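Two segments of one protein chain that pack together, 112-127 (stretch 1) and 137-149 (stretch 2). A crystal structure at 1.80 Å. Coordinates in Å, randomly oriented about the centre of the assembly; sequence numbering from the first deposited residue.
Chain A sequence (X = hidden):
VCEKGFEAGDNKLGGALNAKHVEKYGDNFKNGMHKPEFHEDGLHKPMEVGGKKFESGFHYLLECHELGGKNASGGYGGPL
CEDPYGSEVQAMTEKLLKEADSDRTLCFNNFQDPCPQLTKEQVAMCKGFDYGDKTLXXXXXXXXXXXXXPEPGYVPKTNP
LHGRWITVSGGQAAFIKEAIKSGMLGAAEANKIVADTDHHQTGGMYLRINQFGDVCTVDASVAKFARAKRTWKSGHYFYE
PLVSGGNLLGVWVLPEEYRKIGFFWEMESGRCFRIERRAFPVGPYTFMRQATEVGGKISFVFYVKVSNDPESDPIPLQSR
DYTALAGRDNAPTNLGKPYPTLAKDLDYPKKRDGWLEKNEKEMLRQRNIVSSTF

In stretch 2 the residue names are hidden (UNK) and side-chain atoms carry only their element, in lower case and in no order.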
ATOM      1  N   GLN A 112      19.831   4.423  -7.150  1.00 21.46           N
ATOM      2  CA  GLN A 112      20.773   4.350  -8.282  1.00 24.81           C
ATOM      3  C   GLN A 112      21.129   2.904  -8.617  1.00 24.85           C
ATOM      4  O   GLN A 112      21.712   2.626  -9.658  1.00 24.18           O
ATOM      5  CB  GLN A 112      22.050   5.131  -7.974  1.00 28.78           C
ATOM      6  CG  GLN A 112      21.806   6.605  -7.713  1.00 33.25           C
ATOM      7  CD  GLN A 112      23.080   7.337  -7.374  1.00 36.66           C
ATOM      8  OE1 GLN A 112      23.648   8.031  -8.216  1.00 42.62           O
ATOM      9  NE2 GLN A 112      23.551   7.175  -6.143  1.00 38.61           N
ATOM     10  N   ASP A 113      20.786   1.983  -7.722  1.00 25.36           N
ATOM     11  CA  ASP A 113      21.038   0.570  -7.964  1.00 25.55           C
ATOM     12  C   ASP A 113      20.271   0.188  -9.223  1.00 26.94           C
ATOM     13  O   ASP A 113      19.162   0.698  -9.472  1.00 27.22           O
ATOM     14  CB  ASP A 113      20.542  -0.260  -6.777  1.00 27.21           C
ATOM     15  CG  ASP A 113      21.519  -0.252  -5.616  1.00 29.20           C
ATOM     16  OD1 ASP A 113      21.106  -0.527  -4.468  1.00 26.96           O
ATOM     17  OD2 ASP A 113      22.717   0.023  -5.859  1.00 30.46           O
ATOM     18  N   PRO A 114      20.843  -0.714 -10.043  1.00 26.34           N
ATOM     19  CA  PRO A 114      20.192  -1.151 -11.283  1.00 26.04           C
ATOM     20  C   PRO A 114      18.818  -1.762 -10.971  1.00 24.73           C
ATOM     21  O   PRO A 114      18.708  -2.706 -10.176  1.00 24.79           O
ATOM     22  CB  PRO A 114      21.164  -2.196 -11.851  1.00 25.03           C
ATOM     23  CG  PRO A 114      22.450  -1.892 -11.189  1.00 29.20           C
ATOM     24  CD  PRO A 114      22.073  -1.487  -9.798  1.00 26.43           C
ATOM     25  N   CYS A 115      17.787  -1.219 -11.597  1.00 24.49           N
ATOM     26  CA  CYS A 115      16.427  -1.692 -11.376  1.00 23.81           C
ATOM     27  C   CYS A 115      15.958  -2.685 -12.442  1.00 24.18           C
ATOM     28  O   CYS A 115      16.047  -2.416 -13.632  1.00 22.84           O
ATOM     29  CB  CYS A 115      15.475  -0.496 -11.348  1.00 26.91           C
ATOM     30  SG  CYS A 115      13.791  -0.927 -10.862  1.00 25.64           S
ATOM     31  N   PRO A 116      15.435  -3.844 -12.020  1.00 23.64           N
ATOM     32  CA  PRO A 116      14.954  -4.848 -12.976  1.00 23.40           C
ATOM     33  C   PRO A 116      13.674  -4.360 -13.645  1.00 23.65           C
ATOM     34  O   PRO A 116      13.009  -3.448 -13.147  1.00 24.70           O
ATOM     35  CB  PRO A 116      14.705  -6.063 -12.098  1.00 22.07           C
ATOM     36  CG  PRO A 116      14.223  -5.419 -10.808  1.00 23.42           C
ATOM     37  CD  PRO A 116      15.197  -4.267 -10.627  1.00 21.25           C
ATOM     38  N   GLN A 117      13.322  -4.981 -14.765  1.00 23.18           N
ATOM     39  CA  GLN A 117      12.125  -4.618 -15.500  1.00 26.97           C
ATOM     40  C   GLN A 117      11.680  -5.873 -16.254  1.00 27.19           C
ATOM     41  O   GLN A 117      12.525  -6.620 -16.756  1.00 29.55           O
ATOM     42  CB  GLN A 117      12.477  -3.492 -16.466  1.00 31.55           C
ATOM     43  CG  GLN A 117      11.589  -3.347 -17.673  1.00 37.72           C
ATOM     44  CD  GLN A 117      10.338  -2.564 -17.389  1.00 40.53           C
ATOM     45  OE1 GLN A 117      10.368  -1.585 -16.644  1.00 43.35           O
ATOM     46  NE2 GLN A 117       9.225  -2.972 -18.005  1.00 43.14           N
ATOM     47  N   LEU A 118      10.380  -6.135 -16.321  1.00 23.79           N
ATOM     48  CA  LEU A 118       9.932  -7.323 -17.045  1.00 24.30           C
ATOM     49  C   LEU A 118       9.821  -6.984 -18.528  1.00 24.84           C
ATOM     50  O   LEU A 118       9.484  -5.855 -18.903  1.00 24.89           O
ATOM     51  CB  LEU A 118       8.572  -7.807 -16.524  1.00 22.37           C
ATOM     52  CG  LEU A 118       8.497  -8.207 -15.055  1.00 21.50           C
ATOM     53  CD1 LEU A 118       7.108  -8.789 -14.732  1.00 22.06           C
ATOM     54  CD2 LEU A 118       9.580  -9.230 -14.768  1.00 21.48           C
ATOM     55  N   THR A 119      10.101  -7.962 -19.375  1.00 26.58           N
ATOM     56  CA  THR A 119      10.021  -7.734 -20.809  1.00 25.46           C
ATOM     57  C   THR A 119       8.556  -7.678 -21.234  1.00 25.33           C
ATOM     58  O   THR A 119       7.644  -8.009 -20.465  1.00 21.71           O
ATOM     59  CB  THR A 119      10.727  -8.863 -21.595  1.00 27.08           C
ATOM     60  OG1 THR A 119       9.957 -10.069 -21.494  1.00 25.30           O
ATOM     61  CG2 THR A 119      12.133  -9.131 -21.019  1.00 25.63           C
ATOM     62  N   LYS A 120       8.342  -7.257 -22.473  1.00 25.31           N
ATOM     63  CA  LYS A 120       7.009  -7.143 -23.067  1.00 26.01           C
ATOM     64  C   LYS A 120       6.303  -8.500 -23.096  1.00 23.97           C
ATOM     65  O   LYS A 120       5.086  -8.611 -22.889  1.00 21.58           O
ATOM     66  CB  LYS A 120       7.170  -6.614 -24.496  1.00 29.59           C
ATOM     67  CG  LYS A 120       5.897  -6.550 -25.329  1.00 33.16           C
ATOM     68  CD  LYS A 120       6.239  -6.092 -26.757  1.00 35.85           C
ATOM     69  CE  LYS A 120       5.031  -6.116 -27.654  1.00 35.34           C
ATOM     70  NZ  LYS A 120       5.400  -5.788 -29.060  1.00 38.06           N
ATOM     71  N   GLU A 121       7.077  -9.540 -23.361  1.00 22.97           N
ATOM     72  CA  GLU A 121       6.533 -10.883 -23.442  1.00 22.51           C
ATOM     73  C   GLU A 121       6.137 -11.383 -22.052  1.00 22.63           C
ATOM     74  O   GLU A 121       5.094 -12.019 -21.884  1.00 20.75           O
ATOM     75  CB  GLU A 121       7.571 -11.835 -24.055  1.00 24.04           C
ATOM     76  CG  GLU A 121       7.731 -11.703 -25.566  1.00 30.10           C
ATOM     77  CD  GLU A 121       8.041 -10.283 -26.005  1.00 33.28           C
ATOM     78  OE1 GLU A 121       8.928  -9.666 -25.373  1.00 31.50           O
ATOM     79  OE2 GLU A 121       7.404  -9.802 -26.981  1.00 34.11           O
ATOM     80  N   GLN A 122       6.989 -11.102 -21.071  1.00 20.88           N
ATOM     81  CA  GLN A 122       6.743 -11.523 -19.700  1.00 20.52           C
ATOM     82  C   GLN A 122       5.446 -10.935 -19.183  1.00 19.00           C
ATOM     83  O   GLN A 122       4.689 -11.617 -18.518  1.00 18.84           O
ATOM     84  CB  GLN A 122       7.907 -11.112 -18.793  1.00 19.23           C
ATOM     85  CG  GLN A 122       9.158 -11.975 -18.979  1.00 18.41           C
ATOM     86  CD  GLN A 122      10.310 -11.524 -18.121  1.00 20.98           C
ATOM     87  OE1 GLN A 122      10.626 -10.339 -18.054  1.00 21.26           O
ATOM     88  NE2 GLN A 122      10.960 -12.472 -17.463  1.00 25.05           N
ATOM     89  N   VAL A 123       5.193  -9.668 -19.486  1.00 19.52           N
ATOM     90  CA  VAL A 123       3.984  -9.014 -19.046  1.00 20.13           C
ATOM     91  C   VAL A 123       2.788  -9.658 -19.727  1.00 21.36           C
ATOM     92  O   VAL A 123       1.766  -9.946 -19.080  1.00 19.39           O
ATOM     93  CB  VAL A 123       4.035  -7.503 -19.359  1.00 22.44           C
ATOM     94  CG1 VAL A 123       2.685  -6.855 -19.090  1.00 21.64           C
ATOM     95  CG2 VAL A 123       5.104  -6.841 -18.487  1.00 23.47           C
ATOM     96  N   ALA A 124       2.923  -9.905 -21.030  1.00 21.05           N
ATOM     97  CA  ALA A 124       1.865 -10.509 -21.822  1.00 21.21           C
ATOM     98  C   ALA A 124       1.463 -11.881 -21.286  1.00 19.53           C
ATOM     99  O   ALA A 124       0.285 -12.212 -21.221  1.00 21.47           O
ATOM    100  CB  ALA A 124       2.313 -10.630 -23.287  1.00 21.68           C
HETATM  101  N   MSE A 125       2.444 -12.683 -20.897  1.00 20.84           N
HETATM  102  CA  MSE A 125       2.163 -14.016 -20.359  1.00 21.31           C
HETATM  103  C   MSE A 125       1.298 -13.989 -19.105  1.00 21.77           C
HETATM  104  O   MSE A 125       0.484 -14.887 -18.878  1.00 19.57           O
HETATM  105  CB  MSE A 125       3.464 -14.720 -20.012  1.00 23.19           C
HETATM  106  CG  MSE A 125       4.400 -14.884 -21.161  1.00 28.79           C
HETATM  107 SE   MSE A 125       6.097 -15.477 -20.491  1.00 39.43          SE
HETATM  108  CE  MSE A 125       7.236 -14.707 -21.818  1.00 33.09           C
ATOM    109  N   CYS A 126       1.494 -12.964 -18.277  1.00 19.20           N
ATOM    110  CA  CYS A 126       0.751 -12.849 -17.030  1.00 19.65           C
ATOM    111  C   CYS A 126      -0.628 -12.238 -17.170  1.00 20.16           C
ATOM    112  O   CYS A 126      -1.428 -12.312 -16.239  1.00 20.50           O
ATOM    113  CB  CYS A 126       1.566 -12.039 -16.010  1.00 15.28           C
ATOM    114  SG  CYS A 126       3.161 -12.790 -15.589  1.00 19.51           S
ATOM    115  N   LYS A 127      -0.917 -11.627 -18.317  1.00 20.49           N
ATOM    116  CA  LYS A 127      -2.230 -11.008 -18.505  1.00 22.56           C
ATOM    117  C   LYS A 127      -3.319 -12.050 -18.290  1.00 21.72           C
ATOM    118  O   LYS A 127      -3.297 -13.110 -18.907  1.00 21.44           O
ATOM    119  CB  LYS A 127      -2.355 -10.408 -19.918  1.00 26.00           C
ATOM    120  CG  LYS A 127      -2.395  -8.893 -19.957  1.00 32.81           C
ATOM    121  CD  LYS A 127      -1.061  -8.285 -19.525  1.00 36.35           C
ATOM    122  CE  LYS A 127      -1.236  -6.874 -18.960  1.00 35.53           C
ATOM    123  NZ  LYS A 127      -1.991  -5.969 -19.875  1.00 39.48           N
ATOM    124  N   UNK A 137       2.371 -21.121 -10.350  1.00 19.82           N
ATOM    125  CA  UNK A 137       3.625 -20.407 -10.480  1.00 19.83           C
ATOM    126  C   UNK A 137       3.318 -19.226 -11.399  1.00 21.19           C
ATOM    127  O   UNK A 137       2.486 -19.348 -12.311  1.00 20.25           O
ATOM    128  c   UNK A 137       4.667 -21.288 -11.149  1.00 22.52           C
ATOM    129  n   UNK A 137       7.383 -25.373 -11.249  1.00 31.02           N
ATOM    130  c   UNK A 137       5.010 -22.537 -10.390  1.00 24.56           C
ATOM    131  c   UNK A 137       6.089 -23.279 -11.125  1.00 28.08           C
ATOM    132  c   UNK A 137       6.450 -24.563 -10.404  1.00 30.79           C
ATOM    133  N   UNK A 138       3.976 -18.091 -11.177  1.00 19.30           N
ATOM    134  CA  UNK A 138       3.744 -16.929 -12.021  1.00 19.60           C
ATOM    135  C   UNK A 138       4.180 -17.372 -13.417  1.00 20.95           C
ATOM    136  O   UNK A 138       5.236 -17.998 -13.585  1.00 21.66           O
ATOM    137  c   UNK A 138       4.576 -15.741 -11.525  1.00 19.68           C
ATOM    138  c   UNK A 138       2.782 -13.987 -11.605  1.00 20.24           C
ATOM    139  c   UNK A 138       4.199 -14.354 -12.042  1.00 18.98           C
ATOM    140  c   UNK A 138       5.195 -13.333 -11.497  1.00 17.52           C
ATOM    141  N   UNK A 139       3.375 -17.062 -14.437  1.00 22.09           N
ATOM    142  CA  UNK A 139       3.700 -17.458 -15.813  1.00 23.21           C
ATOM    143  C   UNK A 139       5.052 -17.014 -16.367  1.00 25.23           C
ATOM    144  O   UNK A 139       5.642 -17.719 -17.179  1.00 27.05           O
ATOM    145  c   UNK A 139       2.542 -16.880 -16.617  1.00 21.29           C
ATOM    146  c   UNK A 139       2.053 -16.416 -14.381  1.00 21.12           C
ATOM    147  c   UNK A 139       1.397 -16.966 -15.643  1.00 23.66           C
ATOM    148  N   UNK A 140       5.557 -15.861 -15.939  1.00 25.80           N
ATOM    149  CA  UNK A 140       6.823 -15.386 -16.486  1.00 25.24           C
ATOM    150  C   UNK A 140       8.049 -15.908 -15.759  1.00 25.84           C
ATOM    151  O   UNK A 140       9.163 -15.439 -16.000  1.00 28.46           O
ATOM    152  s   UNK A 140       6.519 -13.010 -14.970  1.00 27.46           S
ATOM    153  c   UNK A 140       6.840 -13.855 -16.530  1.00 25.44           C
ATOM    154  N   UNK A 141       7.858 -16.901 -14.894  1.00 24.93           N
ATOM    155  CA  UNK A 141       8.987 -17.444 -14.151  1.00 23.45           C
ATOM    156  C   UNK A 141       9.230 -16.594 -12.919  1.00 23.68           C
ATOM    157  O   UNK A 141       8.487 -15.635 -12.693  1.00 23.19           O
ATOM    158  N   UNK A 142      10.283 -16.881 -12.132  1.00 22.92           N
ATOM    159  CA  UNK A 142      10.634 -16.155 -10.906  1.00 21.63           C
ATOM    160  C   UNK A 142      10.780 -14.669 -11.130  1.00 20.96           C
ATOM    161  O   UNK A 142      11.473 -14.249 -12.060  1.00 21.03           O
ATOM    162  c   UNK A 142      11.401 -17.740 -12.552  1.00 24.09           C
ATOM    163  c   UNK A 142      12.007 -18.103 -11.249  1.00 23.74           C
ATOM    164  c   UNK A 142      11.975 -16.761 -10.506  1.00 22.66           C
ATOM    165  N   UNK A 143      10.145 -13.856 -10.292  1.00 19.13           N
ATOM    166  CA  UNK A 143      10.313 -12.422 -10.459  1.00 18.72           C
ATOM    167  C   UNK A 143      11.742 -12.108 -10.025  1.00 18.32           C
ATOM    168  O   UNK A 143      12.291 -12.769  -9.139  1.00 18.52           O
ATOM    169  c   UNK A 143       7.655 -10.847 -11.339  1.00 20.70           C
ATOM    170  c   UNK A 143       7.817 -11.645 -10.033  1.00 20.25           C
ATOM    171  c   UNK A 143       9.300 -11.643  -9.592  1.00 20.04           C
ATOM    172  c   UNK A 143       6.927 -11.046  -8.935  1.00 16.64           C
ATOM    173  N   UNK A 144      12.386 -11.127 -10.679  1.00 17.46           N
ATOM    174  CA  UNK A 144      13.747 -10.765 -10.299  1.00 20.45           C
ATOM    175  C   UNK A 144      13.720 -10.007  -8.969  1.00 19.30           C
ATOM    176  O   UNK A 144      12.836  -9.184  -8.759  1.00 17.28           O
ATOM    177  c   UNK A 144      14.200  -9.837 -11.445  1.00 20.60           C
ATOM    178  c   UNK A 144      13.426 -10.329 -12.621  1.00 18.96           C
ATOM    179  c   UNK A 144      12.044 -10.559 -11.993  1.00 18.45           C
ATOM    180  N   UNK A 145      14.652 -10.303  -8.064  1.00 18.03           N
ATOM    181  CA  UNK A 145      14.748  -9.539  -6.820  1.00 17.20           C
ATOM    182  C   UNK A 145      15.529  -8.293  -7.260  1.00 18.42           C
ATOM    183  O   UNK A 145      16.415  -8.392  -8.117  1.00 19.04           O
ATOM    184  c   UNK A 145      12.701 -10.661  -2.048  1.00 14.66           C
ATOM    185  c   UNK A 145      13.560 -10.357  -3.114  1.00 16.91           C
ATOM    186  c   UNK A 145      14.822 -11.449  -5.123  1.00 17.99           C
ATOM    187  n   UNK A 145      14.055 -13.517  -4.686  1.00 18.24           N
ATOM    188  c   UNK A 145      13.973 -11.392  -3.966  1.00 15.25           C
ATOM    189  c   UNK A 145      14.836 -12.755  -5.524  1.00 19.02           C
ATOM    190  c   UNK A 145      12.646 -13.015  -2.660  1.00 16.56           C
ATOM    191  c   UNK A 145      12.253 -11.977  -1.829  1.00 15.09           C
ATOM    192  c   UNK A 145      13.510 -12.703  -3.724  1.00 16.36           C
ATOM    193  c   UNK A 145      15.560 -10.289  -5.764  1.00 17.21           C
ATOM    194  N   UNK A 146      15.201  -7.102  -6.721  1.00 18.83           N
ATOM    195  CA  UNK A 146      15.950  -5.913  -7.148  1.00 16.94           C
ATOM    196  C   UNK A 146      17.324  -5.779  -6.516  1.00 18.59           C
ATOM    197  O   UNK A 146      17.453  -5.765  -5.292  1.00 17.07           O
ATOM    198  c   UNK A 146      14.018  -6.726  -5.912  1.00 18.28           C
ATOM    199  c   UNK A 146      15.021  -4.762  -6.762  1.00 15.65           C
ATOM    200  c   UNK A 146      14.336  -5.287  -5.520  1.00 14.22           C
ATOM    201  N   UNK A 147      18.356  -5.684  -7.353  1.00 20.36           N
ATOM    202  CA  UNK A 147      19.734  -5.518  -6.883  1.00 20.30           C
ATOM    203  C   UNK A 147      19.806  -4.471  -5.774  1.00 20.01           C
ATOM    204  O   UNK A 147      19.175  -3.417  -5.884  1.00 19.48           O
ATOM    205  c   UNK A 147      20.639  -5.066  -8.062  1.00 19.41           C
ATOM    206  N   UNK A 148      20.575  -4.747  -4.719  1.00 19.75           N
ATOM    207  CA  UNK A 148      20.703  -3.779  -3.632  1.00 18.78           C
ATOM    208  C   UNK A 148      19.696  -3.943  -2.503  1.00 20.02           C
ATOM    209  O   UNK A 148      19.739  -3.205  -1.518  1.00 18.17           O
ATOM    210  N   UNK A 149      18.775  -4.892  -2.627  1.00 19.40           N
ATOM    211  CA  UNK A 149      17.818  -5.093  -1.545  1.00 19.60           C
ATOM    212  C   UNK A 149      18.523  -5.819  -0.407  1.00 20.45           C
ATOM    213  O   UNK A 149      19.153  -6.849  -0.621  1.00 20.35           O
ATOM    214  c   UNK A 149      14.552  -7.243  -1.455  1.00 16.48           C
ATOM    215  c   UNK A 149      16.620  -5.933  -2.016  1.00 16.77           C
ATOM    216  c   UNK A 149      14.799  -4.867  -0.678  1.00 15.88           C
ATOM    217  c   UNK A 149      15.530  -6.172  -0.960  1.00 17.03           C
TER
HETATM  218  O   HOH W   1      17.522  -2.322  -7.746  1.00 21.10           O

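Position 137 carries four carbons in a row ending in a nitrogen. It is out of reach of stretch 1 and touches none of it. This is Lys-137.

Position 138 has four carbons, forked at the second. The fork carbon lies 4.0 Å from Cys-126 SG. A fork at the second carbon makes it Leu-138.

At position 139 three carbons close a ring onto the backbone N. The ring packs on stretch 1: its CB is 3.6 Å from Met-125 O. It is Pro-139, and its CD is 4.0 Å from Cys-126 SG.

Position 140 has one carbon, then one sulfur. One carbon then one sulfur makes it Cys-140. Its SG is 3.4 Å from Cys-126 SG. The gap is far too long for a disulfide, which needs about 2.0 Å. Its CB sits 3.7 Å from Gln-122 CB.

Position 141 has no side-chain atoms. With phi at 85° and psi near 180°, a CB would be jammed against the preceding carbonyl O. This is Gly-141. Its N donates to Leu-138 O at 3.1 Å, closing a type I turn.

Position 142 has three carbons in a ring onto N and makes no contact with stretch 1. It is Pro-142.

Position 143 has four carbons, forked at the second. One terminal carbon is 4.0 Å from Leu-118 CD1. It is Leu-143.

Position 144 is another three-carbon ring onto N; its CA-to-CB bond points toward stretch 1. Its CB is 3.9 Å from Pro-116 CB. It is Pro-144, and its CD is 3.9 Å from Leu-118 CD2.

Position 145 has one carbon, then fused five- and six-membered rings with eight carbons and one nitrogen. Its CB points away from stretch 1. Only tryptophan fits: Trp-145.

Position 146 is a three-carbon ring onto N. Its CB lies 3.9 Å from Pro-116 CD. It is Pro-146.

Position 147 has a single carbon, 3.7 Å from Pro-114 O. It is Ala-147.

Position 148 has no side chain. Its CA is 3.4 Å from Asp-113 OD1, and a CB would fall 1.9 Å from that oxygen. It is Gly-148, in a type II turn.

Position 149 has four carbons, forked at the second, and does not touch stretch 1. It is Leu-149; its N donates to Pro-146 O at 3.1 Å.

No direct hydrogen bond joins the stretches. Packing of prolines, leucines and cysteines holds them, burying 640 Å². One water bridges the backbones, donating to Pro-114 O and Ala-147 O, each 2.7 Å from the water O.

Stretch 2 (137-149) KLPCGPLPWPAGL
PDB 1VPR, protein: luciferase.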